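Local coordinates for protein phytoene synthase (Enterococcus hirae, PDB 5IYS) that probably joins two farnesyl diphosphate molecules head to head into dehydrosqualene, as a magnesium-dependent, all-helical prenyl synthase of the squalene/phytoene synthase family, at residues Q70-L75 with G112-A117; L76-G81 with P87-L92. All coordinates share one frame; numbering follows the deposited sequence.

Interaction 1: residues Q70-L75 with G112-A117. With SO4 (sulfate ion), chain B.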
# COMPACT_ATOMS: atom_id res chain seq x y z
N GLN A 70 -2.79 1.05 22.00
CA GLN A 70 -2.39 -0.28 22.41
C GLN A 70 -1.41 -0.91 21.40
O GLN A 70 -0.52 -1.66 21.77
CB GLN A 70 -3.59 -1.21 22.49
CG GLN A 70 -3.15 -2.63 22.78
CD GLN A 70 -4.27 -3.64 22.80
OE1 GLN A 70 -5.33 -3.43 22.20
NE2 GLN A 70 -4.03 -4.78 23.47
N LEU A 71 -1.71 -0.72 20.12
CA LEU A 71 -0.88 -1.25 19.04
C LEU A 71 0.49 -0.59 19.12
O LEU A 71 1.51 -1.24 18.93
CB LEU A 71 -1.56 -1.01 17.67
CG LEU A 71 -0.87 -1.60 16.44
CD1 LEU A 71 -0.68 -3.10 16.66
CD2 LEU A 71 -1.67 -1.38 15.16
N GLU A 72 0.53 0.70 19.46
CA GLU A 72 1.81 1.41 19.56
C GLU A 72 2.61 0.87 20.74
O GLU A 72 3.84 0.80 20.68
CB GLU A 72 1.60 2.92 19.76
CG GLU A 72 0.91 3.67 18.60
CD GLU A 72 0.33 5.04 19.01
OE1 GLU A 72 1.02 5.81 19.71
OE2 GLU A 72 -0.81 5.37 18.59
N ARG A 73 1.92 0.50 21.81
CA ARG A 73 2.62 -0.01 22.98
C ARG A 73 3.22 -1.38 22.71
O ARG A 73 4.28 -1.70 23.23
CB ARG A 73 1.66 -0.13 24.17
CG ARG A 73 2.28 -0.89 25.35
CD ARG A 73 1.35 -0.92 26.56
NE ARG A 73 0.35 -1.99 26.50
CZ ARG A 73 -0.97 -1.79 26.51
NH1 ARG A 73 -1.46 -0.56 26.54
NH2 ARG A 73 -1.80 -2.82 26.50
N GLN A 74 2.49 -2.20 21.96
CA GLN A 74 2.99 -3.51 21.54
C GLN A 74 4.24 -3.39 20.65
O GLN A 74 5.21 -4.12 20.82
CB GLN A 74 1.90 -4.25 20.80
CG GLN A 74 0.80 -4.67 21.74
CD GLN A 74 -0.35 -5.29 21.02
OE1 GLN A 74 -0.60 -5.00 19.85
NE2 GLN A 74 -1.14 -6.09 21.73
N LEU A 75 4.23 -2.38 19.79
CA LEU A 75 5.36 -2.18 18.88
C LEU A 75 6.58 -1.70 19.68
O LEU A 75 7.71 -2.13 19.42
CB LEU A 75 4.97 -1.13 17.83
CG LEU A 75 6.10 -0.71 16.87
CD1 LEU A 75 6.73 -1.89 16.19
CD2 LEU A 75 5.48 0.33 15.87
N GLY A 112 1.43 7.76 10.74
CA GLY A 112 0.58 8.17 9.64
C GLY A 112 -0.87 7.87 9.93
O GLY A 112 -1.76 8.69 9.68
N GLN A 113 -1.14 6.67 10.42
CA GLN A 113 -2.53 6.34 10.79
C GLN A 113 -3.09 7.34 11.80
O GLN A 113 -4.28 7.65 11.75
CB GLN A 113 -2.65 4.93 11.34
CG GLN A 113 -2.35 3.85 10.32
CD GLN A 113 -3.34 3.87 9.17
OE1 GLN A 113 -4.50 4.20 9.36
NE2 GLN A 113 -2.85 3.66 7.97
N ARG A 114 -2.29 7.69 12.80
CA ARG A 114 -2.73 8.58 13.87
C ARG A 114 -3.10 9.96 13.30
O ARG A 114 -4.11 10.57 13.67
CB ARG A 114 -1.61 8.69 14.93
CG ARG A 114 -1.96 9.45 16.21
CD ARG A 114 -0.86 9.30 17.27
NE ARG A 114 -0.91 10.32 18.31
CZ ARG A 114 -0.11 10.36 19.37
NH1 ARG A 114 0.80 9.40 19.54
NH2 ARG A 114 -0.18 11.36 20.24
N LYS A 115 -2.35 10.40 12.30
CA LYS A 115 -2.69 11.63 11.59
C LYS A 115 -4.02 11.58 10.84
O LYS A 115 -4.77 12.57 10.80
CB LYS A 115 -1.58 12.04 10.64
CG LYS A 115 -1.57 13.54 10.40
CD LYS A 115 -1.50 13.89 8.94
CE LYS A 115 -1.33 15.40 8.78
NZ LYS A 115 -2.50 16.17 9.29
N ASP A 116 -4.31 10.45 10.21
CA ASP A 116 -5.63 10.25 9.61
C ASP A 116 -6.76 10.32 10.61
O ASP A 116 -7.88 10.66 10.24
CB ASP A 116 -5.70 8.92 8.88
CG ASP A 116 -5.17 9.01 7.49
OD1 ASP A 116 -5.33 10.08 6.86
OD2 ASP A 116 -4.66 7.98 7.01
N ALA A 117 -6.49 9.97 11.86
CA ALA A 117 -7.50 10.01 12.90
C ALA A 117 -8.02 11.43 13.16
O ALA A 117 -9.08 11.59 13.76
CB ALA A 117 -6.96 9.40 14.17
S SO4 B . -2.21 13.85 18.07
O1 SO4 B . -1.13 14.79 17.80
O2 SO4 B . -3.49 14.44 17.70
O3 SO4 B . -2.23 13.50 19.49
O4 SO4 B . -1.97 12.64 17.27
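Glu72 and Arg114 reach toward each other from helices 65-80 and 104-116; their CA atoms are 10.2 Å apart, the closest pair between segments 70-75 and 112-117, and between these two segments they alone make contact. Arg114 leaves its helix with CG anti to the backbone N (chi1 -173°) and stays extended as far as NE, which carries the guanidinium out to the protein surface. The side chain packs on Leu68 of helix 65-80, and its CG lies close to a sulfate ion, probably from the crystallisation liquor. CD passes between the two partners, with sulfate O4 3.5 Å from CD and Glu72 OE2 4.1 Å from CD. At NE the first real bond forms, a bent hydrogen bond to sulfate O4 at 2.8 Å. NH2 then donates to sulfate O3 at 3.1 Å, nearly straight at 171°, with O3 in the guanidinium plane; the anion is thus gripped at one edge by two N-H groups. The remaining nitrogen, NH1, turns to Glu72 OE1 at 3.6 Å, a long salt bridge. The two side chains cross at about a right angle, yet carboxylate and guanidinium planes are only 23° apart. Glu72 is extended beyond CG, and it also rests on Leu110 of helix 104-116. With the sulfate holding the NE/NH2 edge and Glu72 met obliquely at long range, the contact implies a weak electrostatic link between the helices, probably damped by solvent.

Interaction 2: residues L76-G81 with P87-L92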
# COMPACT_ATOMS: atom_id res chain seq x y z
N LEU A 76 6.36 -0.81 20.65
CA LEU A 76 7.46 -0.37 21.50
C LEU A 76 8.06 -1.57 22.23
O LEU A 76 9.28 -1.69 22.33
CB LEU A 76 7.06 0.71 22.51
CG LEU A 76 6.78 2.12 21.93
CD1 LEU A 76 5.93 2.95 22.89
CD2 LEU A 76 8.07 2.87 21.57
N ASP A 77 7.21 -2.45 22.72
CA ASP A 77 7.71 -3.64 23.41
C ASP A 77 8.54 -4.49 22.45
O ASP A 77 9.60 -5.01 22.80
CB ASP A 77 6.55 -4.47 23.99
CG ASP A 77 5.99 -3.89 25.31
OD1 ASP A 77 6.65 -3.05 25.96
OD2 ASP A 77 4.88 -4.30 25.71
N PHE A 78 7.97 -4.72 21.26
CA PHE A 78 8.58 -5.55 20.25
C PHE A 78 9.96 -4.97 19.94
O PHE A 78 10.94 -5.71 19.85
CB PHE A 78 7.73 -5.48 18.97
CG PHE A 78 8.19 -6.43 17.89
CD1 PHE A 78 7.83 -7.77 17.94
CD2 PHE A 78 8.96 -5.98 16.84
CE1 PHE A 78 8.17 -8.64 16.90
CE2 PHE A 78 9.38 -6.85 15.83
CZ PHE A 78 9.01 -8.18 15.87
N ASN A 79 9.99 -3.66 19.72
CA ASN A 79 11.22 -2.93 19.45
C ASN A 79 12.28 -3.14 20.52
O ASN A 79 13.47 -3.24 20.22
CB ASN A 79 10.90 -1.43 19.30
CG ASN A 79 12.10 -0.63 18.86
OD1 ASN A 79 12.76 -0.96 17.87
ND2 ASN A 79 12.41 0.44 19.59
N GLU A 80 11.84 -3.25 21.77
CA GLU A 80 12.75 -3.57 22.87
C GLU A 80 13.23 -5.02 22.89
O GLU A 80 14.27 -5.34 23.46
CB GLU A 80 12.09 -3.23 24.20
CG GLU A 80 11.90 -1.76 24.38
CD GLU A 80 11.18 -1.39 25.65
OE1 GLU A 80 10.28 -2.15 26.10
OE2 GLU A 80 11.50 -0.32 26.20
N GLY A 81 12.49 -5.90 22.23
CA GLY A 81 12.81 -7.32 22.25
C GLY A 81 11.85 -8.13 23.11
O GLY A 81 12.06 -9.33 23.31
N PRO A 87 -0.95 -13.29 17.81
CA PRO A 87 -0.59 -14.02 16.59
C PRO A 87 0.23 -13.20 15.61
O PRO A 87 1.14 -13.74 14.98
CB PRO A 87 -1.93 -14.38 15.94
CG PRO A 87 -3.00 -13.75 16.78
CD PRO A 87 -2.41 -13.28 18.07
N VAL A 88 -0.18 -11.95 15.38
CA VAL A 88 0.47 -11.09 14.41
C VAL A 88 1.87 -10.77 14.87
O VAL A 88 2.82 -10.89 14.11
CB VAL A 88 -0.33 -9.79 14.15
CG1 VAL A 88 0.45 -8.84 13.22
CG2 VAL A 88 -1.65 -10.12 13.49
N TRP A 89 2.03 -10.51 16.16
CA TRP A 89 3.34 -10.18 16.71
C TRP A 89 4.25 -11.40 16.79
O TRP A 89 5.44 -11.29 16.49
CB TRP A 89 3.20 -9.53 18.10
CG TRP A 89 2.71 -8.11 18.01
CD1 TRP A 89 1.50 -7.64 18.42
CD2 TRP A 89 3.40 -7.00 17.40
NE1 TRP A 89 1.41 -6.29 18.16
CE2 TRP A 89 2.55 -5.88 17.51
CE3 TRP A 89 4.63 -6.85 16.76
CZ2 TRP A 89 2.94 -4.60 17.07
CZ3 TRP A 89 5.01 -5.60 16.29
CH2 TRP A 89 4.15 -4.49 16.42
N ARG A 90 3.67 -12.58 17.03
CA ARG A 90 4.46 -13.82 17.04
C ARG A 90 4.96 -14.17 15.63
O ARG A 90 6.15 -14.50 15.43
CB ARG A 90 3.68 -15.00 17.65
CG ARG A 90 3.60 -14.96 19.21
CD ARG A 90 2.94 -16.20 19.76
NE ARG A 90 1.69 -16.51 19.08
CZ ARG A 90 0.48 -16.36 19.62
NH1 ARG A 90 0.37 -15.95 20.87
NH2 ARG A 90 -0.62 -16.66 18.92
N ALA A 91 4.08 -14.02 14.64
CA ALA A 91 4.52 -14.21 13.24
C ALA A 91 5.59 -13.18 12.88
O ALA A 91 6.62 -13.52 12.30
CB ALA A 91 3.31 -14.07 12.28
N LEU A 92 5.37 -11.92 13.26
CA LEU A 92 6.39 -10.91 13.00
C LEU A 92 7.71 -11.17 13.69
O LEU A 92 8.77 -10.92 13.10
CB LEU A 92 5.92 -9.48 13.30
CG LEU A 92 4.90 -8.87 12.33
CD1 LEU A 92 4.46 -7.55 12.96
CD2 LEU A 92 5.51 -8.70 10.92
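Helices 65-80 and 87-98 are joined by a short loop, with Phe78 and Trp89 the nearest residues of segments 76-81 and 87-92 at 7.8 Å between CA atoms; Gly81, at positive phi, ends the first helix in a Schellman motif. Phe78 points from that helix to the second, CG anti to its backbone N (chi1 -174°), and brings one ring face against the indole. Trp89 CZ3 sits 3.6 Å above that face, offset toward the rim, and the closest atoms are Phe78 CD1 and Trp89 CE3 at 3.5 Å. The phenyl and the six-membered indole ring, centroids 5.1 Å apart, are inclined at 41°, so the pair is neither a parallel stack nor T-shaped. Farther out, Phe78 CZ ends beside Leu92, 4.2 Å from its CB, while the carbonyl O of Leu92 lies at the edge of the phenyl ring. Phe96, edge-to-face with Phe78, and Phe51, whose ring meets Trp89, extend the aromatic cluster, and Pro84 of the loop packs on both Phe78 and Trp89. No hydrogen bond links the two segments, so this buried helical hairpin is held here mainly by dispersion and shape, with the indole N-H satisfied by Gln74, one turn earlier on the first helix.

In the fold
Helix 65-80 serves both contacts: interaction 1 ties its middle to helix 104-116, and interaction 2, nested in the chain between those segments, packs its end on helix 87-98. Their centres lie 15 Å apart, and Trp89 bridges them: besides its bond to Gln74, its CH2 lies 3.6 Å from Leu75 CA and its CZ2 3.9 Å from Leu71 CD1. Gln113, beside Arg114, touches a bound farnesyl thiodiphosphate and weakly hydrogen-bonds Asp56, which with Asp60 binds magnesium. The side chain of Arg114 itself stays about 11 Å from a magnesium ion, and the side chain of Leu92 is about 9 Å from a bound farnesyl thiodiphosphate.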